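Local coordinates for protein CSE1 (PDB 4AN8) that serves as the Cse1 (CasA) subunit of the type I-E Cascade complex and probably takes part in CRISPR-based defence against invading viruses and plasmids, at residues A283-A288 and W304-A309; L293-R296 and S302-R305; L311-G316 and N377-L382; P442-R447 and D455-A460. One frame throughout, in Å; residues are numbered along the deposited sequence. Where two conformers were deposited one is given.

Interaction 1. Residues A283-A288 and W304-A309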
loop_
_atom_site.group_PDB
_atom_site.type_symbol
_atom_site.label_atom_id
_atom_site.label_comp_id
_atom_site.label_asym_id
_atom_site.label_seq_id
_atom_site.Cartn_x
_atom_site.Cartn_y
_atom_site.Cartn_z
ATOM N N ALA A 283 -1.457 8.575 2.764
ATOM C CA ALA A 283 -1.828 9.900 2.286
ATOM C C ALA A 283 -3.286 10.230 2.626
ATOM O O ALA A 283 -4.088 9.349 2.921
ATOM C CB ALA A 283 -1.619 9.983 0.824
ATOM N N GLN A 284 -3.643 11.506 2.590
ATOM C CA GLN A 284 -5.005 11.883 2.939
ATOM C C GLN A 284 -5.582 12.879 1.946
ATOM O O GLN A 284 -4.840 13.559 1.216
ATOM C CB GLN A 284 -5.081 12.421 4.371
ATOM C CG GLN A 284 -4.994 11.338 5.447
ATOM C CD GLN A 284 -5.031 11.909 6.863
ATOM O OE1 GLN A 284 -4.433 12.947 7.140
ATOM N NE2 GLN A 284 -5.754 11.236 7.761
ATOM N N ARG A 285 -6.910 12.938 1.933
ATOM C CA ARG A 285 -7.662 13.799 1.039
ATOM C C ARG A 285 -8.894 14.324 1.794
ATOM O O ARG A 285 -9.288 13.756 2.830
ATOM C CB ARG A 285 -8.077 12.972 -0.180
ATOM C CG ARG A 285 -8.943 13.683 -1.168
ATOM C CD ARG A 285 -9.933 12.743 -1.858
ATOM N NE ARG A 285 -10.886 13.517 -2.650
ATOM C CZ ARG A 285 -11.046 13.404 -3.963
ATOM N NH1 ARG A 285 -10.340 12.518 -4.656
ATOM N NH2 ARG A 285 -11.927 14.176 -4.582
ATOM N N LEU A 286 -9.520 15.377 1.293
ATOM C CA LEU A 286 -10.782 15.838 1.886
ATOM C C LEU A 286 -11.971 15.196 1.175
ATOM O O LEU A 286 -11.929 14.988 -0.032
ATOM C CB LEU A 286 -10.908 17.359 1.797
ATOM C CG LEU A 286 -9.916 18.175 2.642
ATOM C CD1 LEU A 286 -10.214 19.654 2.542
ATOM C CD2 LEU A 286 -9.946 17.710 4.094
ATOM N N ASP A 287 -13.027 14.873 1.914
ATOM C CA ASP A 287 -14.278 14.491 1.260
ATOM C C ASP A 287 -15.074 15.760 0.938
ATOM O O ASP A 287 -14.596 16.878 1.167
ATOM C CB ASP A 287 -15.106 13.519 2.110
ATOM C CG ASP A 287 -15.695 14.173 3.345
ATOM O OD1 ASP A 287 -15.674 15.420 3.428
ATOM O OD2 ASP A 287 -16.187 13.435 4.229
ATOM N N ALA A 288 -16.283 15.591 0.412
ATOM C CA ALA A 288 -17.096 16.743 0.049
ATOM C C ALA A 288 -17.446 17.617 1.259
ATOM O O ALA A 288 -17.676 18.813 1.107
ATOM C CB ALA A 288 -18.346 16.311 -0.705
ATOM N N TRP A 304 -4.762 6.710 -9.417
ATOM C CA TRP A 304 -4.099 7.970 -9.734
ATOM C C TRP A 304 -5.096 9.127 -9.763
ATOM O O TRP A 304 -4.708 10.300 -9.721
ATOM C CB TRP A 304 -3.302 7.883 -11.052
ATOM C CG TRP A 304 -4.097 7.351 -12.219
ATOM C CD1 TRP A 304 -4.180 6.056 -12.624
ATOM C CD2 TRP A 304 -4.939 8.103 -13.105
ATOM N NE1 TRP A 304 -5.009 5.944 -13.715
ATOM C CE2 TRP A 304 -5.481 7.192 -14.039
ATOM C CE3 TRP A 304 -5.264 9.454 -13.215
ATOM C CZ2 TRP A 304 -6.362 7.593 -15.063
ATOM C CZ3 TRP A 304 -6.130 9.857 -14.250
ATOM C CH2 TRP A 304 -6.671 8.923 -15.148
ATOM N N ARG A 305 -6.379 8.792 -9.826
ATOM C CA ARG A 305 -7.423 9.808 -9.822
ATOM C C ARG A 305 -7.458 10.609 -8.532
ATOM O O ARG A 305 -8.019 11.693 -8.490
ATOM C CB ARG A 305 -8.783 9.174 -10.045
ATOM C CG ARG A 305 -9.019 8.808 -11.474
ATOM C CD ARG A 305 -10.441 9.137 -11.792
ATOM N NE ARG A 305 -11.199 7.944 -12.031
ATOM C CZ ARG A 305 -12.521 7.899 -12.094
ATOM N NH1 ARG A 305 -13.259 8.988 -11.910
ATOM N NH2 ARG A 305 -13.091 6.734 -12.327
ATOM N N ASP A 306 -6.866 10.068 -7.476
ATOM C CA ASP A 306 -6.777 10.789 -6.212
ATOM C C ASP A 306 -5.466 11.561 -6.049
ATOM O O ASP A 306 -5.249 12.162 -4.996
ATOM C CB ASP A 306 -6.954 9.822 -5.030
ATOM C CG ASP A 306 -8.344 9.238 -4.962
ATOM O OD1 ASP A 306 -9.318 10.000 -5.052
ATOM O OD2 ASP A 306 -8.479 8.005 -4.852
ATOM N N PHE A 307 -4.585 11.533 -7.047
ATOM C CA PHE A 307 -3.256 12.129 -6.876
ATOM C C PHE A 307 -3.220 13.665 -6.677
ATOM O O PHE A 307 -2.252 14.178 -6.110
ATOM C CB PHE A 307 -2.280 11.748 -8.001
ATOM C CG PHE A 307 -1.696 10.353 -7.887
ATOM C CD1 PHE A 307 -2.007 9.520 -6.814
ATOM C CD2 PHE A 307 -0.823 9.881 -8.868
ATOM C CE1 PHE A 307 -1.463 8.258 -6.735
ATOM C CE2 PHE A 307 -0.275 8.632 -8.796
ATOM C CZ PHE A 307 -0.579 7.814 -7.729
ATOM N N SER A 308 -4.222 14.405 -7.150
ATOM C CA SER A 308 -4.242 15.854 -6.917
ATOM C C SER A 308 -4.946 16.188 -5.600
ATOM O O SER A 308 -4.605 17.162 -4.940
ATOM C CB SER A 308 -4.925 16.588 -8.073
ATOM O OG SER A 308 -6.288 16.208 -8.155
ATOM N N ALA A 309 -5.906 15.357 -5.215
ATOM C CA ALA A 309 -6.622 15.550 -3.969
ATOM C C ALA A 309 -5.756 15.274 -2.725
ATOM O O ALA A 309 -6.098 15.722 -1.635
ATOM C CB ALA A 309 -7.890 14.703 -3.932
HETATM O O HOH W 1 -8.475 17.018 -0.617
#

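Interaction 2. Residues L293-R296 and S302-R305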
loop_
_atom_site.group_PDB
_atom_site.type_symbol
_atom_site.label_atom_id
_atom_site.label_comp_id
_atom_site.label_asym_id
_atom_site.label_seq_id
_atom_site.Cartn_x
_atom_site.Cartn_y
_atom_site.Cartn_z
ATOM N N LEU A 293 -9.885 11.962 4.873
ATOM C CA LEU A 293 -9.964 10.521 4.663
ATOM C C LEU A 293 -8.629 10.046 4.112
ATOM O O LEU A 293 -7.982 10.760 3.354
ATOM C CB LEU A 293 -11.067 10.198 3.654
ATOM C CG LEU A 293 -12.515 10.091 4.128
ATOM C CD1 LEU A 293 -12.896 11.213 5.067
ATOM C CD2 LEU A 293 -13.425 10.096 2.923
ATOM N N VAL A 294 -8.235 8.831 4.469
ATOM C CA VAL A 294 -7.041 8.219 3.906
ATOM C C VAL A 294 -7.247 7.876 2.429
ATOM O O VAL A 294 -8.350 7.518 2.024
ATOM C CB VAL A 294 -6.642 6.967 4.711
ATOM C CG1 VAL A 294 -6.352 7.357 6.170
ATOM C CG2 VAL A 294 -7.741 5.878 4.649
ATOM N N LEU A 295 -6.212 8.026 1.608
ATOM C CA LEU A 295 -6.293 7.502 0.251
ATOM C C LEU A 295 -6.368 5.991 0.336
ATOM O O LEU A 295 -5.718 5.355 1.168
ATOM C CB LEU A 295 -5.129 7.945 -0.633
ATOM C CG LEU A 295 -5.457 9.176 -1.478
ATOM C CD1 LEU A 295 -5.699 10.380 -0.539
ATOM C CD2 LEU A 295 -4.359 9.462 -2.472
ATOM N N ARG A 296 -7.184 5.424 -0.536
ATOM C CA ARG A 296 -7.632 4.065 -0.370
ATOM C C ARG A 296 -7.744 3.476 -1.772
ATOM O O ARG A 296 -8.172 4.153 -2.691
ATOM C CB ARG A 296 -9.001 4.142 0.300
ATOM C CG ARG A 296 -9.473 2.919 0.988
ATOM C CD ARG A 296 -10.506 3.316 2.013
ATOM N NE ARG A 296 -11.253 2.164 2.504
ATOM C CZ ARG A 296 -11.873 2.131 3.682
ATOM N NH1 ARG A 296 -11.819 3.187 4.503
ATOM N NH2 ARG A 296 -12.532 1.038 4.046
ATOM N N SER A 302 -9.749 4.103 -10.718
ATOM C CA SER A 302 -8.300 4.219 -10.870
ATOM C C SER A 302 -7.679 5.026 -9.746
ATOM O O SER A 302 -8.139 6.114 -9.428
ATOM C CB SER A 302 -7.953 4.881 -12.215
ATOM O OG SER A 302 -8.242 4.022 -13.306
ATOM N N PHE A 303 -6.608 4.504 -9.162
ATOM C CA PHE A 303 -6.008 5.143 -8.005
ATOM C C PHE A 303 -5.398 6.537 -8.268
ATOM O O PHE A 303 -5.497 7.438 -7.435
ATOM C CB PHE A 303 -4.964 4.229 -7.368
ATOM C CG PHE A 303 -4.455 4.748 -6.074
ATOM C CD1 PHE A 303 -5.312 4.885 -4.996
ATOM C CD2 PHE A 303 -3.137 5.165 -5.944
ATOM C CE1 PHE A 303 -4.829 5.405 -3.764
ATOM C CE2 PHE A 303 -2.657 5.681 -4.743
ATOM C CZ PHE A 303 -3.497 5.805 -3.654
ATOM N N TRP A 304 -4.762 6.710 -9.417
ATOM C CA TRP A 304 -4.099 7.970 -9.734
ATOM C C TRP A 304 -5.096 9.127 -9.763
ATOM O O TRP A 304 -4.708 10.300 -9.721
ATOM C CB TRP A 304 -3.302 7.883 -11.052
ATOM C CG TRP A 304 -4.097 7.351 -12.219
ATOM C CD1 TRP A 304 -4.180 6.056 -12.624
ATOM C CD2 TRP A 304 -4.939 8.103 -13.105
ATOM N NE1 TRP A 304 -5.009 5.944 -13.715
ATOM C CE2 TRP A 304 -5.481 7.192 -14.039
ATOM C CE3 TRP A 304 -5.264 9.454 -13.215
ATOM C CZ2 TRP A 304 -6.362 7.593 -15.063
ATOM C CZ3 TRP A 304 -6.130 9.857 -14.250
ATOM C CH2 TRP A 304 -6.671 8.923 -15.148
ATOM N N ARG A 305 -6.379 8.792 -9.826
ATOM C CA ARG A 305 -7.423 9.808 -9.822
ATOM C C ARG A 305 -7.458 10.609 -8.532
ATOM O O ARG A 305 -8.019 11.693 -8.490
ATOM C CB ARG A 305 -8.783 9.174 -10.045
ATOM C CG ARG A 305 -9.019 8.808 -11.474
ATOM C CD ARG A 305 -10.441 9.137 -11.792
ATOM N NE ARG A 305 -11.199 7.944 -12.031
ATOM C CZ ARG A 305 -12.521 7.899 -12.094
ATOM N NH1 ARG A 305 -13.259 8.988 -11.910
ATOM N NH2 ARG A 305 -13.091 6.734 -12.327
#

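Interaction 3. Residues L311-G316 and N377-L382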
loop_
_atom_site.group_PDB
_atom_site.type_symbol
_atom_site.label_atom_id
_atom_site.label_comp_id
_atom_site.label_asym_id
_atom_site.label_seq_id
_atom_site.Cartn_x
_atom_site.Cartn_y
_atom_site.Cartn_z
ATOM N N LEU A 311 -2.715 16.402 -2.412
ATOM C CA LEU A 311 -1.978 17.671 -2.297
ATOM C C LEU A 311 -2.561 18.664 -1.279
ATOM O O LEU A 311 -3.788 18.836 -1.179
ATOM C CB LEU A 311 -1.946 18.360 -3.656
ATOM C CG LEU A 311 -0.910 17.931 -4.694
ATOM C CD1 LEU A 311 -0.481 16.496 -4.521
ATOM C CD2 LEU A 311 -1.466 18.162 -6.080
ATOM N N PRO A 312 -1.680 19.315 -0.505
ATOM C CA PRO A 312 -2.129 20.346 0.451
ATOM C C PRO A 312 -2.990 21.430 -0.217
ATOM O O PRO A 312 -4.025 21.817 0.334
ATOM C CB PRO A 312 -0.812 20.944 0.973
ATOM C CG PRO A 312 0.196 19.828 0.825
ATOM C CD PRO A 312 -0.230 19.052 -0.421
ATOM N N ARG A 313 -2.569 21.908 -1.385
ATOM C CA ARG A 313 -3.328 22.924 -2.116
ATOM C C ARG A 313 -4.800 22.519 -2.299
ATOM O O ARG A 313 -5.655 23.371 -2.566
ATOM C CB ARG A 313 -2.697 23.205 -3.481
ATOM C CG ARG A 313 -3.078 22.178 -4.537
ATOM C CD ARG A 313 -2.357 22.431 -5.841
ATOM N NE ARG A 313 -0.974 22.819 -5.603
ATOM C CZ ARG A 313 -0.473 24.004 -5.924
ATOM N NH1 ARG A 313 -1.241 24.909 -6.518
ATOM N NH2 ARG A 313 0.800 24.279 -5.663
ATOM N N GLN A 314 -5.097 21.227 -2.169
ATOM C CA GLN A 314 -6.475 20.761 -2.315
ATOM C C GLN A 314 -7.044 20.328 -0.985
ATOM O O GLN A 314 -8.114 19.730 -0.921
ATOM C CB GLN A 314 -6.570 19.629 -3.329
ATOM C CG GLN A 314 -6.325 20.072 -4.763
ATOM C CD GLN A 314 -7.087 19.207 -5.755
ATOM O OE1 GLN A 314 -7.664 18.176 -5.386
ATOM N NE2 GLN A 314 -7.097 19.622 -7.019
ATOM N N GLY A 315 -6.329 20.634 0.086
ATOM C CA GLY A 315 -6.781 20.242 1.403
ATOM C C GLY A 315 -6.246 18.891 1.820
ATOM O O GLY A 315 -6.559 18.424 2.905
ATOM N N GLY A 316 -5.440 18.260 0.973
ATOM C CA GLY A 316 -5.013 16.890 1.245
ATOM C C GLY A 316 -3.694 16.780 1.998
ATOM O O GLY A 316 -3.125 17.788 2.409
ATOM N N ASN A 377 -0.140 21.569 -13.024
ATOM C CA ASN A 377 -0.379 20.698 -14.172
ATOM C C ASN A 377 -1.189 19.452 -13.811
ATOM O O ASN A 377 -2.096 19.057 -14.550
ATOM C CB ASN A 377 0.931 20.298 -14.845
ATOM C CG ASN A 377 1.558 21.437 -15.589
ATOM O OD1 ASN A 377 0.866 22.364 -16.009
ATOM N ND2 ASN A 377 2.879 21.397 -15.746
ATOM N N LEU A 378 -0.858 18.843 -12.678
ATOM C CA LEU A 378 -1.542 17.632 -12.241
ATOM C C LEU A 378 -3.002 17.946 -11.946
ATOM O O LEU A 378 -3.895 17.207 -12.347
ATOM C CB LEU A 378 -0.854 17.042 -11.006
ATOM C CG LEU A 378 -1.363 15.694 -10.492
ATOM C CD1 LEU A 378 -1.363 14.627 -11.610
ATOM C CD2 LEU A 378 -0.512 15.233 -9.305
ATOM N N GLU A 379 -3.239 19.059 -11.260
ATOM C CA GLU A 379 -4.594 19.502 -10.960
ATOM C C GLU A 379 -5.425 19.656 -12.251
ATOM O O GLU A 379 -6.541 19.152 -12.348
ATOM C CB GLU A 379 -4.540 20.821 -10.182
ATOM C CG GLU A 379 -5.808 21.185 -9.426
ATOM C CD GLU A 379 -5.612 22.380 -8.487
ATOM O OE1 GLU A 379 -4.450 22.796 -8.274
ATOM O OE2 GLU A 379 -6.618 22.905 -7.961
ATOM N N LYS A 380 -4.877 20.352 -13.240
ATOM C CA LYS A 380 -5.582 20.548 -14.510
ATOM C C LYS A 380 -5.820 19.222 -15.235
ATOM O O LYS A 380 -6.918 18.949 -15.695
ATOM C CB LYS A 380 -4.793 21.483 -15.445
ATOM C CG LYS A 380 -4.694 22.942 -15.001
ATOM C CD LYS A 380 -3.911 23.765 -16.034
ATOM C CE LYS A 380 -3.561 25.167 -15.533
ATOM N NZ LYS A 380 -4.765 25.953 -15.143
ATOM N N ALA A 381 -4.765 18.423 -15.365
ATOM C CA ALA A 381 -4.838 17.166 -16.095
ATOM C C ALA A 381 -5.964 16.317 -15.541
ATOM O O ALA A 381 -6.743 15.736 -16.295
ATOM C CB ALA A 381 -3.518 16.410 -15.979
ATOM N N LEU A 382 -6.050 16.249 -14.215
ATOM C CA LEU A 382 -7.017 15.369 -13.586
ATOM C C LEU A 382 -8.410 15.953 -13.712
ATOM O O LEU A 382 -9.397 15.228 -13.722
ATOM C CB LEU A 382 -6.666 15.124 -12.116
ATOM C CG LEU A 382 -5.984 13.789 -11.821
ATOM C CD1 LEU A 382 -4.881 13.531 -12.816
ATOM C CD2 LEU A 382 -5.470 13.739 -10.380
HETATM O O HOH W 2 -7.901 17.934 -9.946
#

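Interaction 4. Residues P442-R447 and D455-A460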
loop_
_atom_site.group_PDB
_atom_site.type_symbol
_atom_site.label_atom_id
_atom_site.label_comp_id
_atom_site.label_asym_id
_atom_site.label_seq_id
_atom_site.Cartn_x
_atom_site.Cartn_y
_atom_site.Cartn_z
ATOM N N PRO A 442 0.863 7.142 -16.875
ATOM C CA PRO A 442 2.304 7.109 -16.562
ATOM C C PRO A 442 3.146 8.001 -17.459
ATOM O O PRO A 442 4.099 8.605 -16.963
ATOM C CB PRO A 442 2.693 5.650 -16.794
ATOM C CG PRO A 442 1.417 4.887 -16.532
ATOM C CD PRO A 442 0.270 5.792 -16.926
ATOM N N ARG A 443 2.816 8.066 -18.749
ATOM C CA ARG A 443 3.573 8.876 -19.713
ATOM C C ARG A 443 3.413 10.342 -19.374
ATOM O O ARG A 443 4.385 11.076 -19.277
ATOM C CB ARG A 443 3.084 8.634 -21.141
ATOM C CG ARG A 443 2.857 7.182 -21.509
ATOM C CD ARG A 443 2.654 7.048 -23.015
ATOM N NE ARG A 443 1.885 8.170 -23.559
ATOM C CZ ARG A 443 0.633 8.083 -24.000
ATOM N NH1 ARG A 443 0.000 6.914 -23.978
ATOM N NH2 ARG A 443 0.015 9.162 -24.472
ATOM N N PHE A 444 2.173 10.769 -19.179
ATOM C CA PHE A 444 1.926 12.131 -18.725
ATOM C C PHE A 444 2.615 12.389 -17.374
ATOM O O PHE A 444 3.322 13.384 -17.210
ATOM C CB PHE A 444 0.429 12.388 -18.593
ATOM C CG PHE A 444 0.109 13.602 -17.774
ATOM C CD1 PHE A 444 0.136 14.872 -18.350
ATOM C CD2 PHE A 444 -0.176 13.485 -16.424
ATOM C CE1 PHE A 444 -0.135 15.998 -17.590
ATOM C CE2 PHE A 444 -0.444 14.593 -15.661
ATOM C CZ PHE A 444 -0.415 15.857 -16.232
ATOM N N PHE A 445 2.413 11.479 -16.418
ATOM C CA PHE A 445 2.887 11.681 -15.049
ATOM C C PHE A 445 4.388 11.906 -15.003
ATOM O O PHE A 445 4.871 12.802 -14.300
ATOM C CB PHE A 445 2.513 10.499 -14.140
ATOM C CG PHE A 445 2.548 10.828 -12.662
ATOM C CD1 PHE A 445 1.920 11.969 -12.175
ATOM C CD2 PHE A 445 3.199 9.993 -11.759
ATOM C CE1 PHE A 445 1.933 12.263 -10.821
ATOM C CE2 PHE A 445 3.212 10.286 -10.406
ATOM C CZ PHE A 445 2.579 11.430 -9.938
ATOM N N ALA A 446 5.128 11.108 -15.761
ATOM C CA ALA A 446 6.568 11.295 -15.821
ATOM C C ALA A 446 6.965 12.707 -16.302
ATOM O O ALA A 446 8.072 13.168 -16.023
ATOM C CB ALA A 446 7.205 10.220 -16.696
ATOM N N ARG A 447 6.071 13.400 -17.008
ATOM C CA ARG A 447 6.417 14.725 -17.538
ATOM C C ARG A 447 5.618 15.859 -16.889
ATOM O O ARG A 447 5.473 16.939 -17.457
ATOM C CB ARG A 447 6.261 14.756 -19.059
ATOM C CG ARG A 447 7.059 13.684 -19.780
ATOM C CD ARG A 447 6.941 13.811 -21.291
ATOM N NE ARG A 447 7.079 12.518 -21.960
ATOM C CZ ARG A 447 6.986 12.335 -23.277
ATOM N NH1 ARG A 447 6.754 13.374 -24.077
ATOM N NH2 ARG A 447 7.121 11.116 -23.794
ATOM N N ASP A 455 -0.765 19.198 -23.028
ATOM C CA ASP A 455 -1.111 18.963 -24.420
ATOM C C ASP A 455 -1.076 17.481 -24.750
ATOM O O ASP A 455 -1.975 16.971 -25.415
ATOM C CB ASP A 455 -0.183 19.750 -25.349
ATOM C CG ASP A 455 -0.312 21.253 -25.158
ATOM O OD1 ASP A 455 -1.453 21.745 -25.003
ATOM O OD2 ASP A 455 0.733 21.938 -25.151
ATOM N N LEU A 456 -0.047 16.786 -24.285
ATOM C CA LEU A 456 0.005 15.342 -24.469
ATOM C C LEU A 456 -1.229 14.704 -23.831
ATOM O O LEU A 456 -1.820 13.775 -24.378
ATOM C CB LEU A 456 1.283 14.755 -23.867
ATOM C CG LEU A 456 2.564 14.968 -24.677
ATOM C CD1 LEU A 456 2.372 14.499 -26.117
ATOM C CD2 LEU A 456 3.023 16.424 -24.636
ATOM N N TRP A 457 -1.634 15.227 -22.680
ATOM C CA TRP A 457 -2.732 14.636 -21.937
ATOM C C TRP A 457 -4.020 14.812 -22.728
ATOM O O TRP A 457 -4.813 13.870 -22.866
ATOM C CB TRP A 457 -2.841 15.297 -20.567
ATOM C CG TRP A 457 -3.852 14.686 -19.653
ATOM C CD1 TRP A 457 -4.903 15.317 -19.078
ATOM C CD2 TRP A 457 -3.889 13.325 -19.184
ATOM N NE1 TRP A 457 -5.603 14.445 -18.285
ATOM C CE2 TRP A 457 -5.006 13.213 -18.335
ATOM C CE3 TRP A 457 -3.095 12.192 -19.414
ATOM C CZ2 TRP A 457 -5.352 12.017 -17.701
ATOM C CZ3 TRP A 457 -3.443 10.998 -18.802
ATOM C CH2 TRP A 457 -4.565 10.921 -17.949
ATOM N N ARG A 458 -4.217 16.021 -23.250
ATOM C CA ARG A 458 -5.415 16.331 -24.030
ATOM C C ARG A 458 -5.509 15.414 -25.236
ATOM O O ARG A 458 -6.590 14.929 -25.572
ATOM C CB ARG A 458 -5.438 17.789 -24.475
ATOM C CG ARG A 458 -6.761 18.185 -25.116
ATOM C CD ARG A 458 -6.854 19.686 -25.317
ATOM N NE ARG A 458 -6.168 20.406 -24.250
ATOM C CZ ARG A 458 -5.006 21.030 -24.405
ATOM N NH1 ARG A 458 -4.410 21.036 -25.592
ATOM N NH2 ARG A 458 -4.444 21.658 -23.379
ATOM N N GLU A 459 -4.374 15.150 -25.865
ATOM C CA GLU A 459 -4.339 14.177 -26.947
ATOM C C GLU A 459 -4.780 12.800 -26.451
ATOM O O GLU A 459 -5.565 12.108 -27.113
ATOM C CB GLU A 459 -2.941 14.095 -27.560
ATOM C CG GLU A 459 -2.379 15.436 -28.009
ATOM C CD GLU A 459 -3.312 16.189 -28.946
ATOM O OE1 GLU A 459 -4.160 15.543 -29.601
ATOM O OE2 GLU A 459 -3.200 17.433 -29.021
ATOM N N ALA A 460 -4.280 12.400 -25.286
ATOM C CA ALA A 460 -4.626 11.086 -24.748
ATOM C C ALA A 460 -6.099 11.036 -24.370
ATOM O O ALA A 460 -6.758 10.032 -24.590
ATOM C CB ALA A 460 -3.740 10.734 -23.558
#

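Interaction 1. Residues A283-A288 and W304-A309
The first strand of a β-hairpin, 284-286, paired antiparallel with 292-294, meets the loop that runs on from a 3-10 turn, and Arg285 and Ala309 are the nearest pair, with CA atoms 5.4 Å apart. Arg285 carries the contact. Its CG stands anti to the backbone N (chi1 176°), which sends the chain over Ala309, whose CB lies over one face of the guanidinium. The residue was deposited in two conformers, and the polar contacts described here hold for one of them. In it, NH1 reaches OD1 of Asp306 at 2.7 Å, a salt bridge whose hydrogen bond is weak because the N-H points well off line (117°); the guanidinium and carboxylate planes stand nearly perpendicular. Asp306 OD1 has a second cationic partner in Arg301. Arg285 NE gives Leu286 O a hydrogen bond at 3.2 Å; the oxygen lies 2° out of the guanidinium plane, which would limit rotation of the group in this conformer. Water joins the backbones, accepting from Leu286 N at 2.7 Å and donating to Ala309 O at 2.9 Å, while Arg285 pairs through its own backbone with Leu293 in the antiparallel two-stranded hairpin 284-286/292-294.

Interaction 2. Residues L293-R296 and S302-R305
The ring of Phe303 turns its edge to the backbone of Arg296: Arg296 O lies near the ring plane, 3.7 Å from CE1, and Arg296 N is in plane, 4.0 Å from CE1. Leu295 approaches obliquely, its CD2 3.9 Å from CZ and its CB 4.0 Å from CE1, and the two side chains cross at about a right angle. The neighbouring indole of Trp304 receives Ser302 CB over one face, 3.4 Å above the plane and displaced toward the rim, with Arg305 CG higher above that same face; Phe441 stacks on this indole from the helix 429-446. No hydrogen bond joins the two segments, so the contact rests on van der Waals packing, to which the ring edge near Arg296 O may add a weak electrostatic attraction. The topology is that of a hairpin strand, 292-294, leading through a short loop into a 3-10 turn, which Arg305 N closes on Ser302 O at 3.2 Å. Phe303 has CG anti to its own N (chi1 -172°), and this swings the ring off the turn toward Leu295. Farther round, the ring touches Val345 of strand 342-351 together with Glu361 and Tyr363 of strand 354-364, while Ala190 and Leu297 approach from loops. Leu295 is tied by backbone bonds to Ala283 and Ala190. Asp438 OD1 takes hydrogen bonds from both Ser302 OG and Trp304 NE1, anchoring the turn to the helix 429-446.

Interaction 3. Residues L311-G316 and N377-L382
The loop 311-316, turned by a 3-10 segment at 312-313, faces the helical segment 377-382 with Gln314 and Glu379 as the nearest pair, their CA atoms 8.9 Å apart. The helix 372-403 is one of the long helices of the C-terminal helical bundle, so the contact docks a loop onto its flank. At the buried end, Leu311 CD2 and Leu378 CD2 approach to 4.5 Å, a loose apolar contact. Toward the surface, Glu379 extends between two loop side chains. Its OE1 lies 3.2 Å from Arg313 CD, against the aliphatic part of the arginine; NH1 remains 4.2 Å away, beyond salt-bridge range. The arginine's bend at chi3 (40°) leaves CD against Glu379 OE1 while NE pairs with Glu375 OE1 a turn earlier on the helix. Gln314 comes at Glu379 from the opposite direction, its amide plane 75° from the carboxylate. Gln314 NE2 gives OE2 a weak hydrogen bond at 3.4 Å, and this long bond suggests a modest polar tie rather than a firm anchor. A water donates to Glu379 O at 3.0 Å and weakly accepts from Gln314 NE2 at 3.5 Å.

Interaction 4. Residues P442-R447 and D455-A460
Phe444 begins its contact with Trp457 at CB, which lies 3.6 Å from CE3 on the six-membered part of the indole. CG follows, 3.9 Å from the same CE3. CD1 passes on to the root of the tryptophan, 3.7 Å from its CB, and CE1 stays near that carbon at 4.1 Å. The far end, CZ, leaves Trp457 and packs on Ala381 of the helix 372-403. Both side chains have CG anti to the backbone N (chi1 164° for Phe444), and they cross at about a right angle. Trp457 lies over one face of the phenyl ring, offset toward the rim; the ring centroid and that of the five-membered indole ring are 4.9 Å apart with planes at 42°, an oblique pair that is neither a stack nor edge-to-face. The two helices, 429-446 and 453-476, run antiparallel and follow each other through a short connection, a helical hairpin within the C-terminal bundle. Trp457 NE1 has its polar partner on a third helix, in Ala381 O, a bond that would restrain the indole's rotation. At the outer border Arg443 NH2 comes within 4.2 Å of Ala460 CB. On the helix of Trp457, Arg458 NH1 forms a salt bridge with Asp455 OD1 three residues earlier, at 3.1 Å; OD1 uses its anti lone pair, and the acceptor lies 19° out of the guanidinium plane.

Overall arrangement
Interactions 1 and 2 lie closest, centres about 6 Å apart: they share Trp304 and Arg305 and use the two strands of one hairpin, joined by backbone hydrogen bonds, Leu293 N to Arg285 O and Leu295 N to Ala283 O, both 2.8 Å. Interaction 3, about 8 Å from interaction 1 between centres, continues the same loop, with Gln314 packed on Ser308 and Ala309. Interaction 4 is about 16 Å from interaction 3 between centres, yet they touch where Leu378 CD1 meets Phe445 CE1 at 4.1 Å. Phe307 CD2 meets Phe445 CZ at 3.9 Å, linking interactions 1 and 4. Together the four connect the hairpin and its following loop to the helical bundle.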